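Side-chain contacts in mevalonate kinase, putative (Leishmania major, PDB 2HFS), which probably catalyses the ATP-dependent phosphorylation of (R)-mevalonate to (R)-5-phosphomevalonate, a step on the route to isoprenoids and sterols: residues A[68-71]-A[72-76]; A[226-229]-A[230-234]; A[269-272]-A[273-277]. All coordinates share one frame; numbering follows the deposited sequence. Where two conformers were deposited one is given.

Following the chain from its N terminus, the three contacts come strictly in series, with none nested in or crossing another, and each closes a single helical turn rather than a long loop. Interaction 1 (68-76) starts helix 70-88, the crossover between parallel strands 58-62 and 97-103. Interaction 2 (226-234) lies within helix 216-239, which packs on helix 242-258 and on strand 17-25. Interaction 3 (269-277) ends helix 264-275, beside helices 242-258 and 299-312 and the antiparallel sheet that includes strand 291-296. Interactions 1 and 2 lie on opposite sides of the chain's centre, their own centres about 37 Å apart; helix 242-258 borders both interactions 2 and 3.

Interaction 1 of 3, residues A[68-71]-A[72-76]; sequences PGYI and AQKRD
Two torsions lay the K74 side chain over the ring of Y70: the tyrosine CG is anti to its own backbone N (chi1 174°), and the lysine chain bends at chi2 (-67°). The evidence for a CH-pi contact is direct. K74 CG lies 3.8 Å from the centroid of the Y70 ring and only 18° from the ring normal, so the methylene meets the face, somewhat off centre. A second bend, at chi4, turns the amine back toward the phenol end of the ring, where K74 NZ is 3.3 Å from Y70 OH and 3.4 Å from Y70 CE1.

The backbone beneath belongs to the first turn of helix 70-88. G69 occupies the N-cap position, and Q73 N donates to G69 O over 3.0 Å. The next amide is held less firmly: K74 N divides two weak bonds between Y70 O at 3.1 Å and I71 O at 3.4 Å.

Beyond this turn, I71 packs on D62, R64 and A66, and R75 bonds to Q78 while touching V60 of strand 58-62. The Y70 side chain also touches P108, which opens the glycine- and serine-rich loop of GHMP kinases.

Chemically, the lysine spends its aliphatic part on an aromatic face and keeps its amine beside the phenol oxygen; if protonated, that amine would be expected to stabilise negative charge there.

Interaction 2 of 3, residues A[226-229]-A[230-234]; sequences YTHI and VSQAR
H228 and Q232 meet one helical turn apart, with the glutamine amide stacked on the imidazole and the two planes 21° apart. Q232 OE1 comes over the ring face, 2.8 Å from H228 NE2; the angle is poor for a hydrogen bond, so this is a stacked approach. Nearer its backbone, Q232 CG makes a CH-pi contact over the same ring, 4.1 Å from the centroid of H228. The histidine reaches forward because its CG is anti to the backbone N (chi1 -174°), whereas Q232 CG sits beside its own N and the chain runs on extended.

On another flank of the helix, Y226 and V230 cross obliquely. V230 CB is 3.6 Å from Y226 CZ and 3.5 Å from Y226 OH, while V230 CG1 points back over the preceding turn, 3.3 Å from T227 O.

Regular backbone bonds set this spacing. V230 N donates to Y226 O at 3.0 Å with an N-H...O angle of 162°, and A233 N to I229 O at 2.8 Å. Farther out, Y226 OH bonds to E35 O and its ring meets that of F29 with the planes nearly parallel. R234 forms a salt bridge with the E35 carboxylate, so two residues of this helix fasten E35. I229 packs against A251 and L255 of helix 242-258 and F25 of strand 17-25, and Q232 also touches R244.

The chemistry differs between the two sides: the tyrosine oxygen is anchored by the main-chain carbonyl of E35, whereas the amide oxygen on the exposed imidazole would probably gain attraction if that ring were protonated.

Interaction 3 of 3, residues A[269-272]-A[273-277]; sequences IVQT and CRTYG
Q271 O is gripped twice by T275. The backbone T275 N donates to Q271 O over 3.0 Å at an N-H...O angle of 167°, and the hydroxyl T275 OG1 donates to Q271 O over 2.9 Å. The hydroxyl arrives 42° out of the carbonyl plane, not on a lone pair, while the amide keeps its own straight bond, so the hydroxyl adds to the helical bond. Its position follows from the torsion that sets OG1 beside the threonine's own N (chi1 -68°), folding it back over the preceding turn.

V270 and R274 lie side by side and point the same way. V270 CG2 is 4.0 Å from R274 NH1, beneath one face of the guanidinium, a nonpolar contact that leaves the N-H groups to other partners: R274 NH2 bonds to A281 O, and R274 NE makes a weak bond to N250 OD1.

Near the end of the helix, Y276 N donates to T272 O at 3.1 Å. The same carbonyl oxygen lies at the edge of the Y276 ring and in its plane, 3.3 Å from Y276 CD2, while T272 CG2 rests 3.9 Å from Y276 CD2. The helix then stops in a Schellman motif: G277, with positive phi, is the C-prime residue, A278 N reaches C273 O, and G277 N bonds to R274 O.

Around this turn, I269 and C273 face strand 291-296 at A292 and A294, T272 and C273 pack on L309 of helix 299-312, V270 and R274 touch H253 of helix 242-258, and the arginine ties the turn to strand 280-284.

Interaction 1 of 3, residues A[68-71]-A[72-76]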
loop_
_atom_site.group_PDB
_atom_site.type_symbol
_atom_site.label_atom_id
_atom_site.label_comp_id
_atom_site.label_asym_id
_atom_site.label_seq_id
_atom_site.Cartn_x
_atom_site.Cartn_y
_atom_site.Cartn_z
ATOM N N PRO A 68 -10.837 0.786 14.068
ATOM C CA PRO A 68 -10.893 1.450 15.372
ATOM C C PRO A 68 -9.530 1.779 15.957
ATOM O O PRO A 68 -8.651 0.907 16.038
ATOM C CB PRO A 68 -11.618 0.434 16.254
ATOM C CG PRO A 68 -12.449 -0.353 15.309
ATOM C CD PRO A 68 -11.576 -0.491 14.080
ATOM N N GLY A 69 -9.367 3.045 16.355
ATOM C CA GLY A 69 -8.132 3.536 16.981
ATOM C C GLY A 69 -7.012 3.983 16.055
ATOM O O GLY A 69 -6.055 4.638 16.507
ATOM N N TYR A 70 -7.111 3.622 14.774
ATOM C CA TYR A 70 -6.052 3.907 13.811
ATOM C C TYR A 70 -5.806 5.406 13.673
ATOM O O TYR A 70 -4.664 5.846 13.719
ATOM C CB TYR A 70 -6.320 3.286 12.434
ATOM C CG TYR A 70 -5.277 3.704 11.390
ATOM C CD1 TYR A 70 -4.181 2.897 11.119
ATOM C CD2 TYR A 70 -5.391 4.922 10.694
ATOM C CE1 TYR A 70 -3.211 3.277 10.187
ATOM C CE2 TYR A 70 -4.407 5.319 9.753
ATOM C CZ TYR A 70 -3.336 4.472 9.505
ATOM O OH TYR A 70 -2.368 4.796 8.581
ATOM N N ILE A 71 -6.869 6.179 13.481
ATOM C CA ILE A 71 -6.678 7.610 13.244
ATOM C C ILE A 71 -6.070 8.296 14.473
ATOM O O ILE A 71 -5.164 9.114 14.340
ATOM C CB ILE A 71 -7.971 8.297 12.763
ATOM C CG1 ILE A 71 -8.259 7.909 11.299
ATOM C CG2 ILE A 71 -7.856 9.829 12.921
ATOM C CD1 ILE A 71 -9.573 8.413 10.775
ATOM N N ALA A 72 -6.544 7.934 15.668
ATOM C CA ALA A 72 -6.016 8.522 16.913
ATOM C C ALA A 72 -4.540 8.200 17.080
ATOM O O ALA A 72 -3.750 9.062 17.415
ATOM C CB ALA A 72 -6.815 8.038 18.138
ATOM N N GLN A 73 -4.181 6.959 16.789
ATOM C CA GLN A 73 -2.824 6.474 16.996
ATOM C C GLN A 73 -1.789 7.015 15.978
ATOM O O GLN A 73 -0.583 7.014 16.259
ATOM C CB GLN A 73 -2.852 4.938 17.056
ATOM C CG GLN A 73 -3.149 4.306 18.449
ATOM C CD GLN A 73 -4.229 5.006 19.300
ATOM O OE1 GLN A 73 -3.954 6.013 19.971
ATOM N NE2 GLN A 73 -5.429 4.433 19.325
ATOM N N LYS A 74 -2.264 7.491 14.822
ATOM C CA LYS A 74 -1.406 8.039 13.763
ATOM C C LYS A 74 -1.387 9.566 13.669
ATOM O O LYS A 74 -0.603 10.135 12.913
ATOM C CB LYS A 74 -1.821 7.468 12.412
ATOM C CG LYS A 74 -1.574 5.973 12.273
ATOM C CD LYS A 74 -0.094 5.677 12.268
ATOM C CE LYS A 74 0.170 4.210 12.021
ATOM N NZ LYS A 74 0.091 3.887 10.570
ATOM N N ARG A 75 -2.237 10.218 14.449
ATOM C CA ARG A 75 -2.425 11.670 14.353
ATOM C C ARG A 75 -1.126 12.484 14.478
ATOM O O ARG A 75 -0.899 13.416 13.692
ATOM C CB ARG A 75 -3.506 12.131 15.343
ATOM C CG ARG A 75 -3.922 13.606 15.263
ATOM C CD ARG A 75 -4.258 14.147 13.878
ATOM N NE ARG A 75 -4.421 15.597 13.958
ATOM C CZ ARG A 75 -4.093 16.461 13.007
ATOM N NH1 ARG A 75 -3.607 16.056 11.837
ATOM N NH2 ARG A 75 -4.253 17.745 13.231
ATOM N N ASP A 76 -0.278 12.148 15.450
ATOM C CA ASP A 76 0.958 12.905 15.654
ATOM C C ASP A 76 1.856 12.798 14.422
ATOM O O ASP A 76 2.397 13.810 13.973
ATOM C CB ASP A 76 1.685 12.479 16.929
ATOM C CG ASP A 76 0.948 12.915 18.205
ATOM O OD1 ASP A 76 0.037 13.780 18.125
ATOM O OD2 ASP A 76 1.225 12.458 19.337
#

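Interaction 2 of 3, residues A[226-229]-A[230-234]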
loop_
_atom_site.group_PDB
_atom_site.type_symbol
_atom_site.label_atom_id
_atom_site.label_comp_id
_atom_site.label_asym_id
_atom_site.label_seq_id
_atom_site.Cartn_x
_atom_site.Cartn_y
_atom_site.Cartn_z
ATOM N N TYR A 226 13.025 -17.392 -4.695
ATOM C CA TYR A 226 12.159 -16.233 -4.939
ATOM C C TYR A 226 12.235 -15.662 -6.358
ATOM O O TYR A 226 11.198 -15.408 -6.991
ATOM C CB TYR A 226 12.315 -15.111 -3.899
ATOM C CG TYR A 226 11.414 -13.973 -4.309
ATOM C CD1 TYR A 226 11.939 -12.824 -4.933
ATOM C CD2 TYR A 226 10.015 -14.098 -4.201
ATOM C CE1 TYR A 226 11.097 -11.795 -5.375
ATOM C CE2 TYR A 226 9.162 -13.080 -4.651
ATOM C CZ TYR A 226 9.708 -11.938 -5.240
ATOM O OH TYR A 226 8.860 -10.951 -5.680
ATOM N N THR A 227 13.452 -15.438 -6.847
ATOM C CA THR A 227 13.661 -14.838 -8.169
ATOM C C THR A 227 12.990 -15.652 -9.278
ATOM O O THR A 227 12.436 -15.077 -10.204
ATOM C CB THR A 227 15.156 -14.593 -8.474
ATOM O OG1 THR A 227 15.881 -15.832 -8.403
ATOM C CG2 THR A 227 15.781 -13.699 -7.408
ATOM N N HIS A 228 13.009 -16.985 -9.163
ATOM C CA HIS A 228 12.268 -17.828 -10.099
ATOM C C HIS A 228 10.751 -17.576 -10.049
ATOM O O HIS A 228 10.106 -17.473 -11.103
ATOM C CB HIS A 228 12.597 -19.321 -9.918
ATOM C CG HIS A 228 11.968 -20.203 -10.957
ATOM N ND1 HIS A 228 11.999 -19.906 -12.306
ATOM C CD2 HIS A 228 11.296 -21.374 -10.847
ATOM C CE1 HIS A 228 11.368 -20.853 -12.980
ATOM N NE2 HIS A 228 10.928 -21.752 -12.118
ATOM N N ILE A 229 10.189 -17.445 -8.850
ATOM C CA ILE A 229 8.747 -17.199 -8.714
ATOM C C ILE A 229 8.330 -15.868 -9.347
ATOM O O ILE A 229 7.345 -15.823 -10.086
ATOM C CB ILE A 229 8.284 -17.296 -7.230
ATOM C CG1 ILE A 229 8.388 -18.744 -6.732
ATOM C CG2 ILE A 229 6.835 -16.809 -7.066
ATOM C CD1 ILE A 229 8.312 -18.871 -5.245
ATOM N N VAL A 230 9.081 -14.799 -9.077
ATOM C CA VAL A 230 8.711 -13.479 -9.593
ATOM C C VAL A 230 8.837 -13.423 -11.122
ATOM O O VAL A 230 7.997 -12.841 -11.793
ATOM C CB VAL A 230 9.439 -12.311 -8.854
ATOM C CG1 VAL A 230 10.952 -12.331 -9.106
ATOM C CG2 VAL A 230 8.823 -10.990 -9.218
ATOM N N SER A 231 9.876 -14.067 -11.660
ATOM C CA SER A 231 10.066 -14.200 -13.107
ATOM C C SER A 231 8.822 -14.805 -13.730
ATOM O O SER A 231 8.277 -14.319 -14.741
ATOM C CB SER A 231 11.273 -15.107 -13.367
ATOM O OG SER A 231 11.536 -15.257 -14.751
ATOM N N GLN A 232 8.364 -15.880 -13.108
ATOM C CA GLN A 232 7.209 -16.585 -13.595
ATOM C C GLN A 232 5.951 -15.749 -13.394
ATOM O O GLN A 232 5.084 -15.735 -14.261
ATOM C CB GLN A 232 7.117 -17.954 -12.935
ATOM C CG GLN A 232 8.238 -18.901 -13.381
ATOM C CD GLN A 232 8.076 -20.300 -12.823
ATOM O OE1 GLN A 232 8.451 -20.567 -11.682
ATOM N NE2 GLN A 232 7.524 -21.203 -13.630
ATOM N N ALA A 233 5.872 -15.025 -12.279
ATOM C CA ALA A 233 4.725 -14.144 -12.013
ATOM C C ALA A 233 4.554 -13.074 -13.093
ATOM O O ALA A 233 3.441 -12.810 -13.565
ATOM C CB ALA A 233 4.847 -13.511 -10.640
ATOM N N ARG A 234 5.669 -12.480 -13.501
ATOM C CA ARG A 234 5.672 -11.529 -14.604
ATOM C C ARG A 234 5.102 -12.175 -15.882
ATOM O O ARG A 234 4.268 -11.582 -16.581
ATOM C CB ARG A 234 7.083 -10.986 -14.823
ATOM C CG ARG A 234 7.588 -10.153 -13.644
ATOM C CD ARG A 234 8.899 -9.394 -13.903
ATOM N NE ARG A 234 8.819 -8.522 -15.077
ATOM C CZ ARG A 234 9.861 -7.894 -15.624
ATOM N NH1 ARG A 234 11.079 -8.029 -15.106
ATOM N NH2 ARG A 234 9.687 -7.121 -16.693
#

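Interaction 3 of 3, residues A[269-272]-A[273-277]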
loop_
_atom_site.group_PDB
_atom_site.type_symbol
_atom_site.label_atom_id
_atom_site.label_comp_id
_atom_site.label_asym_id
_atom_site.label_seq_id
_atom_site.Cartn_x
_atom_site.Cartn_y
_atom_site.Cartn_z
ATOM N N ILE A 269 -5.738 -17.298 8.199
ATOM C CA ILE A 269 -6.353 -16.552 7.105
ATOM C C ILE A 269 -6.058 -17.196 5.746
ATOM O O ILE A 269 -6.991 -17.526 5.001
ATOM C CB ILE A 269 -5.906 -15.065 7.144
ATOM C CG1 ILE A 269 -6.329 -14.398 8.460
ATOM C CG2 ILE A 269 -6.474 -14.263 5.970
ATOM C CD1 ILE A 269 -5.688 -13.011 8.697
ATOM N N VAL A 270 -4.779 -17.396 5.431
ATOM C CA VAL A 270 -4.436 -17.940 4.109
ATOM C C VAL A 270 -5.032 -19.347 3.868
ATOM O O VAL A 270 -5.493 -19.641 2.764
ATOM C CB VAL A 270 -2.937 -17.833 3.738
ATOM C CG1 VAL A 270 -2.474 -16.368 3.767
ATOM C CG2 VAL A 270 -2.058 -18.732 4.594
ATOM N N GLN A 271 -5.057 -20.180 4.905
ATOM C CA GLN A 271 -5.654 -21.517 4.817
ATOM C C GLN A 271 -7.157 -21.406 4.469
ATOM O O GLN A 271 -7.654 -22.078 3.551
ATOM C CB GLN A 271 -5.428 -22.280 6.129
ATOM C CG GLN A 271 -6.014 -23.706 6.166
ATOM C CD GLN A 271 -6.021 -24.316 7.562
ATOM O OE1 GLN A 271 -5.775 -25.517 7.715
ATOM N NE2 GLN A 271 -6.299 -23.494 8.581
ATOM N N THR A 272 -7.869 -20.530 5.168
ATOM C CA THR A 272 -9.305 -20.361 4.885
ATOM C C THR A 272 -9.589 -19.777 3.496
ATOM O O THR A 272 -10.542 -20.199 2.838
ATOM C CB THR A 272 -9.995 -19.549 6.010
ATOM O OG1 THR A 272 -9.980 -20.331 7.204
ATOM C CG2 THR A 272 -11.505 -19.392 5.762
ATOM N N CYS A 273 -8.763 -18.826 3.057
ATOM C CA CYS A 273 -8.884 -18.276 1.709
ATOM C C CYS A 273 -8.731 -19.379 0.642
ATOM O O CYS A 273 -9.550 -19.476 -0.280
ATOM C CB CYS A 273 -7.866 -17.144 1.476
ATOM S SG CYS A 273 -8.173 -15.629 2.433
ATOM N N ARG A 274 -7.699 -20.216 0.771
ATOM C CA ARG A 274 -7.493 -21.319 -0.182
ATOM C C ARG A 274 -8.651 -22.323 -0.177
ATOM O O ARG A 274 -9.113 -22.736 -1.233
ATOM C CB ARG A 274 -6.175 -22.040 0.079
ATOM C CG ARG A 274 -4.989 -21.091 -0.027
ATOM C CD ARG A 274 -3.645 -21.755 -0.026
ATOM N NE ARG A 274 -2.603 -20.748 0.051
ATOM C CZ ARG A 274 -1.631 -20.718 0.965
ATOM N NH1 ARG A 274 -1.530 -21.660 1.909
ATOM N NH2 ARG A 274 -0.749 -19.746 0.917
ATOM N N THR A 275 -9.098 -22.686 1.022
ATOM C CA THR A 275 -10.246 -23.557 1.249
ATOM C C THR A 275 -11.492 -23.101 0.501
ATOM O O THR A 275 -12.201 -23.929 -0.096
ATOM C CB THR A 275 -10.536 -23.652 2.770
ATOM O OG1 THR A 275 -9.471 -24.370 3.413
ATOM C CG2 THR A 275 -11.789 -24.518 3.033
ATOM N N TYR A 276 -11.738 -21.790 0.497
ATOM C CA TYR A 276 -12.905 -21.233 -0.161
ATOM C C TYR A 276 -12.676 -20.824 -1.612
ATOM O O TYR A 276 -13.486 -20.109 -2.218
ATOM C CB TYR A 276 -13.543 -20.129 0.695
ATOM C CG TYR A 276 -14.319 -20.729 1.837
ATOM C CD1 TYR A 276 -15.676 -21.032 1.698
ATOM C CD2 TYR A 276 -13.680 -21.068 3.037
ATOM C CE1 TYR A 276 -16.400 -21.626 2.748
ATOM C CE2 TYR A 276 -14.390 -21.661 4.093
ATOM C CZ TYR A 276 -15.754 -21.937 3.939
ATOM O OH TYR A 276 -16.458 -22.527 4.981
ATOM N N GLY A 277 -11.577 -21.322 -2.168
ATOM C CA GLY A 277 -11.338 -21.268 -3.602
ATOM C C GLY A 277 -10.503 -20.106 -4.097
ATOM O O GLY A 277 -10.498 -19.820 -5.293
#